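Local coordinates for serine protease pet (PDB 4OM9), which acts as a secreted autotransporter serine protease and enterotoxin of enteroaggregative Escherichia coli, probably cleaving alpha-fodrin in host cells, at residues 441-446 / 463-468; 471-476 / 496-501. All blocks are in the same frame, centred on the assembly; numbering follows the deposited sequence.

Contact 1 (441-446 / 463-468); sequences KKIAAT and LSVNNQ
Ile-443 and Val-465 meet at about a right angle, with CD1 of Ile-443 4.0 Å from CG2 of Val-465, where successive coils of the parallel beta-helix stack in the passenger domain. Both are buried, and branched aliphatic side chains suit this place because they fill the interior without polar groups to satisfy. Val-465 CG1 stands anti to its backbone N (chi1 -176°), which leaves CG2 beside that nitrogen for the isoleucine. Ile-443 also packs on Tyr-473 and Val-465 on Leu-483, so the apolar contact continues into the next strands.

Past this apolar pair the contact turns polar. The chain directions of 441-443 and 465-468 differ by 125°, and the backbones draw close at one point: Lys-441 O lies 3.0 Å from Asn-467 N, but the angle is too poor for a hydrogen bond. Asn-467 CB also presses on this oxygen, at 3.3 Å from Lys-441 O, while the Asn-467 amide turns to Asn-469, its ND2 bonding to the carbonyl there. The same CB also touches Lys-442 CG, at 4.2 Å.

Lys-441 and Gln-468, long, flexible and partly exposed, cross obliquely and bring amine and amide oxygen near each other; Gln-468 NE2 is weakly bonded to Gln-491. Lys-441 CG is anti to the backbone N (chi1 -166°), and the chain then bends at chi2 and chi4. Its NZ ends 3.9 Å from Gln-468 CG and 3.7 Å from Gln-468 OE1.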
ATOM      1  N   LYS A 441      -3.939   2.484  22.827  1.00 26.57           N
ATOM      2  CA  LYS A 441      -2.526   2.733  22.907  1.00 26.97           C
ATOM      3  C   LYS A 441      -1.876   2.115  21.647  1.00 30.78           C
ATOM      4  O   LYS A 441      -1.018   2.726  21.011  1.00 30.85           O
ATOM      5  CB  LYS A 441      -1.965   2.118  24.178  1.00 30.63           C
ATOM      6  CG  LYS A 441      -0.585   2.567  24.571  1.00 37.99           C
ATOM      7  CD  LYS A 441      -0.630   3.515  25.770  1.00 44.60           C
ATOM      8  CE  LYS A 441       0.734   3.545  26.460  1.00 54.78           C
ATOM      9  NZ  LYS A 441       1.871   3.583  25.468  1.00 54.21           N
ATOM     10  N   LYS A 442      -2.324   0.903  21.296  1.00 37.69           N
ATOM     11  CA  LYS A 442      -1.839   0.138  20.138  1.00 36.53           C
ATOM     12  C   LYS A 442      -2.932  -0.804  19.611  1.00 36.49           C
ATOM     13  O   LYS A 442      -3.606  -1.469  20.400  1.00 34.06           O
ATOM     14  CB  LYS A 442      -0.594  -0.684  20.498  1.00 37.05           C
ATOM     15  CG  LYS A 442       0.704   0.098  20.499  1.00 42.17           C
ATOM     16  CD  LYS A 442       1.916  -0.785  20.775  1.00 43.79           C
ATOM     17  CE  LYS A 442       2.018  -1.179  22.246  1.00 49.46           C
ATOM     18  NZ  LYS A 442       3.412  -1.575  22.605  1.00 58.94           N
ATOM     19  N   ILE A 443      -3.123  -0.855  18.292  1.00 30.46           N
ATOM     20  CA  ILE A 443      -3.988  -1.887  17.726  1.00 31.21           C
ATOM     21  C   ILE A 443      -3.183  -3.154  17.480  1.00 31.38           C
ATOM     22  O   ILE A 443      -2.163  -3.109  16.788  1.00 29.43           O
ATOM     23  CB  ILE A 443      -4.620  -1.485  16.399  1.00 30.27           C
ATOM     24  CG1 ILE A 443      -5.377  -0.182  16.527  1.00 29.04           C
ATOM     25  CG2 ILE A 443      -5.541  -2.598  15.914  1.00 27.37           C
ATOM     26  CD1 ILE A 443      -5.286   0.690  15.240  1.00 30.08           C
ATOM     27  N   ALA A 444      -3.637  -4.279  18.025  1.00 29.05           N
ATOM     28  CA  ALA A 444      -2.915  -5.530  17.847  1.00 28.41           C
ATOM     29  C   ALA A 444      -3.369  -6.299  16.598  1.00 29.82           C
ATOM     30  O   ALA A 444      -4.161  -7.255  16.680  1.00 29.27           O
ATOM     31  CB  ALA A 444      -3.052  -6.395  19.074  1.00 28.84           C
ATOM     32  N   ALA A 445      -2.819  -5.884  15.450  1.00 25.06           N
ATOM     33  CA  ALA A 445      -3.179  -6.415  14.144  1.00 24.11           C
ATOM     34  C   ALA A 445      -1.944  -7.016  13.542  1.00 24.44           C
ATOM     35  O   ALA A 445      -0.897  -6.383  13.629  1.00 25.52           O
ATOM     36  CB  ALA A 445      -3.731  -5.307  13.262  1.00 24.19           C
ATOM     37  N   THR A 446      -2.020  -8.227  12.967  1.00 31.02           N
ATOM     38  CA  THR A 446      -0.817  -8.808  12.354  1.00 33.10           C
ATOM     39  C   THR A 446      -0.677  -8.442  10.897  1.00 31.01           C
ATOM     40  O   THR A 446       0.421  -8.393  10.399  1.00 32.16           O
ATOM     41  CB  THR A 446      -0.744 -10.365  12.449  1.00 36.06           C
ATOM     42  OG1 THR A 446      -1.801 -10.977  11.687  1.00 34.98           O
ATOM     43  CG2 THR A 446      -0.908 -10.775  13.835  1.00 36.85           C
ATOM     44  N   LEU A 463     -11.250   7.459  15.874  1.00 33.40           N
ATOM     45  CA  LEU A 463     -10.305   6.422  16.243  1.00 32.20           C
ATOM     46  C   LEU A 463      -9.001   7.060  16.739  1.00 33.55           C
ATOM     47  O   LEU A 463      -8.284   7.705  15.977  1.00 34.79           O
ATOM     48  CB  LEU A 463     -10.057   5.500  15.057  1.00 29.27           C
ATOM     49  CG  LEU A 463      -8.853   4.566  15.138  1.00 31.69           C
ATOM     50  CD1 LEU A 463      -9.050   3.568  16.262  1.00 30.17           C
ATOM     51  CD2 LEU A 463      -8.657   3.848  13.819  1.00 26.75           C
ATOM     52  N   SER A 464      -8.712   6.895  18.023  1.00 31.42           N
ATOM     53  CA  SER A 464      -7.512   7.466  18.610  1.00 31.21           C
ATOM     54  C   SER A 464      -6.436   6.394  18.811  1.00 31.80           C
ATOM     55  O   SER A 464      -6.694   5.316  19.374  1.00 31.26           O
ATOM     56  CB  SER A 464      -7.847   8.150  19.948  1.00 32.12           C
ATOM     57  OG  SER A 464      -8.868   9.138  19.798  1.00 30.01           O
ATOM     58  N   VAL A 465      -5.228   6.673  18.334  1.00 29.78           N
ATOM     59  CA  VAL A 465      -4.106   5.774  18.564  1.00 29.05           C
ATOM     60  C   VAL A 465      -2.997   6.581  19.165  1.00 30.26           C
ATOM     61  O   VAL A 465      -2.431   7.438  18.495  1.00 30.50           O
ATOM     62  CB  VAL A 465      -3.597   5.113  17.278  1.00 31.45           C
ATOM     63  CG1 VAL A 465      -2.493   4.118  17.609  1.00 29.36           C
ATOM     64  CG2 VAL A 465      -4.741   4.465  16.522  1.00 27.88           C
ATOM     65  N   ASN A 466      -2.690   6.337  20.430  1.00 28.68           N
ATOM     66  CA  ASN A 466      -1.767   7.221  21.130  1.00 31.34           C
ATOM     67  C   ASN A 466      -0.576   6.496  21.726  1.00 28.97           C
ATOM     68  O   ASN A 466      -0.174   6.758  22.843  1.00 31.12           O
ATOM     69  CB  ASN A 466      -2.509   8.024  22.210  1.00 28.58           C
ATOM     70  CG  ASN A 466      -3.228   7.160  23.183  1.00 31.37           C
ATOM     71  OD1 ASN A 466      -3.127   5.930  23.118  1.00 33.11           O
ATOM     72  ND2 ASN A 466      -3.966   7.781  24.116  1.00 29.90           N
ATOM     73  N   ASN A 467      -0.000   5.590  20.950  1.00 29.81           N
ATOM     74  CA  ASN A 467       1.304   5.038  21.275  1.00 34.75           C
ATOM     75  C   ASN A 467       2.367   6.109  21.580  1.00 35.73           C
ATOM     76  O   ASN A 467       2.396   7.194  20.966  1.00 33.06           O
ATOM     77  CB  ASN A 467       1.782   4.168  20.126  1.00 31.39           C
ATOM     78  CG  ASN A 467       1.801   4.917  18.822  1.00 32.16           C
ATOM     79  OD1 ASN A 467       0.751   5.325  18.321  1.00 29.29           O
ATOM     80  ND2 ASN A 467       3.002   5.108  18.255  1.00 29.36           N
ATOM     81  N   GLN A 468       3.247   5.789  22.522  1.00 39.06           N
ATOM     82  CA  GLN A 468       4.304   6.701  22.929  1.00 43.18           C
ATOM     83  C   GLN A 468       5.657   6.246  22.385  1.00 45.04           C
ATOM     84  O   GLN A 468       6.669   6.939  22.514  1.00 47.60           O
ATOM     85  CB  GLN A 468       4.348   6.811  24.449  1.00 46.06           C
ATOM     86  CG  GLN A 468       3.048   7.315  25.064  1.00 44.30           C
ATOM     87  CD  GLN A 468       3.155   7.522  26.566  1.00 56.24           C
ATOM     88  OE1 GLN A 468       2.678   6.705  27.353  1.00 60.38           O
ATOM     89  NE2 GLN A 468       3.788   8.619  26.970  1.00 58.28           N
TER

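Contact 2 (471-476 / 496-501)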
ATOM      1  N   TYR A 471       5.530   2.180  16.807  1.00 32.72           N
ATOM      2  CA  TYR A 471       4.512   1.165  16.649  1.00 28.71           C
ATOM      3  C   TYR A 471       4.001   1.184  15.209  1.00 30.82           C
ATOM      4  O   TYR A 471       3.801   2.260  14.614  1.00 30.42           O
ATOM      5  CB  TYR A 471       3.355   1.371  17.641  1.00 28.06           C
ATOM      6  CG  TYR A 471       2.079   0.743  17.136  1.00 28.19           C
ATOM      7  CD1 TYR A 471       1.873  -0.636  17.200  1.00 26.84           C
ATOM      8  CD2 TYR A 471       1.096   1.521  16.555  1.00 28.47           C
ATOM      9  CE1 TYR A 471       0.704  -1.212  16.701  1.00 26.17           C
ATOM     10  CE2 TYR A 471      -0.057   0.963  16.071  1.00 28.15           C
ATOM     11  CZ  TYR A 471      -0.253  -0.400  16.141  1.00 25.93           C
ATOM     12  OH  TYR A 471      -1.419  -0.916  15.630  1.00 25.42           O
ATOM     13  N   ILE A 472       3.818  -0.001  14.632  1.00 27.93           N
ATOM     14  CA  ILE A 472       3.279  -0.077  13.282  1.00 27.68           C
ATOM     15  C   ILE A 472       1.895  -0.725  13.272  1.00 26.85           C
ATOM     16  O   ILE A 472       1.734  -1.837  13.738  1.00 26.54           O
ATOM     17  CB  ILE A 472       4.207  -0.857  12.336  1.00 28.14           C
ATOM     18  CG1 ILE A 472       5.646  -0.364  12.485  1.00 30.23           C
ATOM     19  CG2 ILE A 472       3.726  -0.705  10.897  1.00 28.07           C
ATOM     20  CD1 ILE A 472       6.634  -0.992  11.494  1.00 29.81           C
ATOM     21  N   TYR A 473       0.910  -0.004  12.743  1.00 29.06           N
ATOM     22  CA  TYR A 473      -0.400  -0.575  12.483  1.00 26.90           C
ATOM     23  C   TYR A 473      -0.338  -1.188  11.098  1.00 28.77           C
ATOM     24  O   TYR A 473      -0.117  -0.469  10.106  1.00 30.83           O
ATOM     25  CB  TYR A 473      -1.507   0.480  12.584  1.00 26.64           C
ATOM     26  CG  TYR A 473      -2.889  -0.035  12.231  1.00 27.07           C
ATOM     27  CD1 TYR A 473      -3.412  -1.188  12.845  1.00 25.07           C
ATOM     28  CD2 TYR A 473      -3.689   0.639  11.307  1.00 26.18           C
ATOM     29  CE1 TYR A 473      -4.675  -1.656  12.526  1.00 24.71           C
ATOM     30  CE2 TYR A 473      -4.951   0.180  10.977  1.00 26.03           C
ATOM     31  CZ  TYR A 473      -5.447  -0.965  11.594  1.00 28.28           C
ATOM     32  OH  TYR A 473      -6.706  -1.429  11.259  1.00 27.47           O
ATOM     33  N   HIS A 474      -0.473  -2.517  11.042  1.00 25.80           N
ATOM     34  CA  HIS A 474      -0.444  -3.266   9.797  1.00 25.92           C
ATOM     35  C   HIS A 474      -1.820  -3.320   9.117  1.00 25.61           C
ATOM     36  O   HIS A 474      -1.926  -3.734   7.967  1.00 25.81           O
ATOM     37  CB  HIS A 474       0.036  -4.698  10.038  1.00 25.86           C
ATOM     38  CG  HIS A 474       1.503  -4.837  10.351  1.00 27.85           C
ATOM     39  ND1 HIS A 474       2.504  -4.397   9.505  1.00 27.13           N
ATOM     40  CD2 HIS A 474       2.125  -5.463  11.382  1.00 26.49           C
ATOM     41  CE1 HIS A 474       3.683  -4.704  10.028  1.00 27.64           C
ATOM     42  NE2 HIS A 474       3.480  -5.350  11.160  1.00 27.26           N
ATOM     43  N   GLY A 475      -2.880  -2.941   9.832  1.00 27.51           N
ATOM     44  CA  GLY A 475      -4.237  -3.076   9.312  1.00 29.68           C
ATOM     45  C   GLY A 475      -4.736  -1.863   8.538  1.00 31.50           C
ATOM     46  O   GLY A 475      -3.971  -0.930   8.255  1.00 28.25           O
ATOM     47  N   ASN A 476      -6.025  -1.848   8.205  1.00 31.00           N
ATOM     48  CA  ASN A 476      -6.573  -0.723   7.452  1.00 30.45           C
ATOM     49  C   ASN A 476      -7.577   0.144   8.228  1.00 31.95           C
ATOM     50  O   ASN A 476      -7.955  -0.164   9.360  1.00 29.87           O
ATOM     51  CB  ASN A 476      -7.241  -1.214   6.172  1.00 31.33           C
ATOM     52  CG  ASN A 476      -6.423  -2.258   5.457  1.00 33.01           C
ATOM     53  OD1 ASN A 476      -5.328  -1.974   4.973  1.00 34.01           O
ATOM     54  ND2 ASN A 476      -6.952  -3.487   5.385  1.00 30.11           N
ATOM     55  N   LEU A 496       3.809   6.844  15.132  1.00 30.90           N
ATOM     56  CA  LEU A 496       2.752   5.994  14.604  1.00 28.89           C
ATOM     57  C   LEU A 496       3.007   5.772  13.120  1.00 29.00           C
ATOM     58  O   LEU A 496       3.017   6.730  12.327  1.00 29.37           O
ATOM     59  CB  LEU A 496       1.377   6.618  14.821  1.00 28.46           C
ATOM     60  CG  LEU A 496       0.243   5.863  14.129  1.00 27.79           C
ATOM     61  CD1 LEU A 496       0.201   4.418  14.607  1.00 27.32           C
ATOM     62  CD2 LEU A 496      -1.110   6.548  14.315  1.00 27.57           C
ATOM     63  N   ILE A 497       3.229   4.506  12.762  1.00 28.77           N
ATOM     64  CA  ILE A 497       3.540   4.103  11.397  1.00 28.97           C
ATOM     65  C   ILE A 497       2.397   3.293  10.784  1.00 28.49           C
ATOM     66  O   ILE A 497       2.024   2.255  11.306  1.00 27.76           O
ATOM     67  CB  ILE A 497       4.836   3.279  11.368  1.00 30.65           C
ATOM     68  CG1 ILE A 497       5.973   4.096  11.986  1.00 32.05           C
ATOM     69  CG2 ILE A 497       5.172   2.850   9.943  1.00 31.06           C
ATOM     70  CD1 ILE A 497       6.987   3.266  12.757  1.00 32.14           C
ATOM     71  N   LEU A 498       1.817   3.786   9.700  1.00 28.31           N
ATOM     72  CA  LEU A 498       0.719   3.081   9.050  1.00 27.80           C
ATOM     73  C   LEU A 498       1.250   2.361   7.816  1.00 29.58           C
ATOM     74  O   LEU A 498       1.814   3.019   6.908  1.00 30.87           O
ATOM     75  CB  LEU A 498      -0.405   4.041   8.671  1.00 27.75           C
ATOM     76  CG  LEU A 498      -1.403   4.555   9.733  1.00 31.44           C
ATOM     77  CD1 LEU A 498      -1.166   4.001  11.169  1.00 28.10           C
ATOM     78  CD2 LEU A 498      -1.478   6.071   9.733  1.00 27.82           C
ATOM     79  N   ASP A 499       1.080   1.034   7.819  1.00 34.49           N
ATOM     80  CA  ASP A 499       1.575   0.058   6.824  1.00 38.62           C
ATOM     81  C   ASP A 499       0.504  -0.437   5.878  1.00 37.12           C
ATOM     82  O   ASP A 499       0.788  -1.212   4.944  1.00 36.91           O
ATOM     83  CB  ASP A 499       2.120  -1.203   7.525  1.00 41.85           C
ATOM     84  CG  ASP A 499       3.555  -1.439   7.241  1.00 41.87           C
ATOM     85  OD1 ASP A 499       4.141  -0.562   6.592  1.00 51.85           O
ATOM     86  OD2 ASP A 499       4.106  -2.465   7.676  1.00 42.31           O
ATOM     87  N   GLY A 500      -0.742  -0.103   6.204  1.00 28.85           N
ATOM     88  CA  GLY A 500      -1.884  -0.583   5.449  1.00 28.44           C
ATOM     89  C   GLY A 500      -2.585   0.555   4.741  1.00 29.95           C
ATOM     90  O   GLY A 500      -2.079   1.674   4.696  1.00 29.29           O
ATOM     91  N   ASP A 501      -3.756   0.268   4.189  1.00 30.25           N
ATOM     92  CA  ASP A 501      -4.538   1.283   3.499  1.00 33.36           C
ATOM     93  C   ASP A 501      -5.374   2.090   4.483  1.00 31.88           C
ATOM     94  O   ASP A 501      -6.045   1.528   5.369  1.00 28.55           O
ATOM     95  CB  ASP A 501      -5.438   0.637   2.442  1.00 33.48           C
ATOM     96  CG  ASP A 501      -4.649  -0.016   1.354  1.00 33.93           C
ATOM     97  OD1 ASP A 501      -3.802   0.681   0.747  1.00 37.21           O
ATOM     98  OD2 ASP A 501      -4.849  -1.226   1.114  1.00 39.91           O
TER
HETATM   99  O   HOH W   1      -2.087   1.082   8.709  1.00 30.72           O
HETATM  100  O   HOH W   2       0.325  -4.104   6.168  1.00 30.72           O
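Tyr-471 meets Leu-496 at a ring edge: CD2 of Tyr-471 lies 3.6 Å from CD1 of Leu-496, near the ring plane, while the backbone N of Tyr-473 stands above one face, offset toward the rim. The Tyr-473 ring has Gly-475 N above its centre; Leu-498 CD1 lies near its plane, and the hydroxyl donates to Asn-476 O at 2.6 Å, an in-plane partner at the edge. The His-474 ring is turned 33° from the Asp-499 carboxylate alongside it. Its ND1 gives Asp-499 OD2 a weak bond of 3.1 Å, and NE2 bonds to Asp-622; His-519 and Gln-517 also grip the carboxylate, so this buried acid is held at both oxygens.

These are neighbouring coils of the parallel beta-helix, with strands 471-473 and 496-498 in parallel register. Ile-497 N to Tyr-471 O, Tyr-473 N to Ile-497 O and Asp-499 N to Tyr-473 O bond them, and the Ile-472 and Ile-497 side chains cross, CG1 of Ile-472 against CD1 of Ile-497. Beyond the strands, water 1 donates to Tyr-473 O and Gly-475 O and accepts from Gly-500 N. Gly-500, with no side chain, lets its CA approach Gly-475 O to 3.5 Å. Asn-476 OD1 takes Asp-501 N on an in-plane lone pair, at 2.8 Å, with an N-H...O angle of 151°.

Along the chain the two contacts come in series, neither nested nor crossed. Contact 1 closes a loop of 16 residues that holds strand 451-453 and the start of strand 461-465; contact 2 opens soon after, at strand 471-473, and closes a loop of 19 residues carrying the end of strand 476-477 and all of strand 481-486. Strand 461-465 pairs with 481-486, so the first loop's closing strand is paired, in parallel, with a strand from within the second loop. Their centres lie 9 Å apart, and the first segment of each meets the other: Tyr-471 OH probably hydrogen-bonds to Ile-443 O at 2.6 Å, with Lys-442 packed on the same tyrosine. Together they tie consecutive coils of the beta-helix.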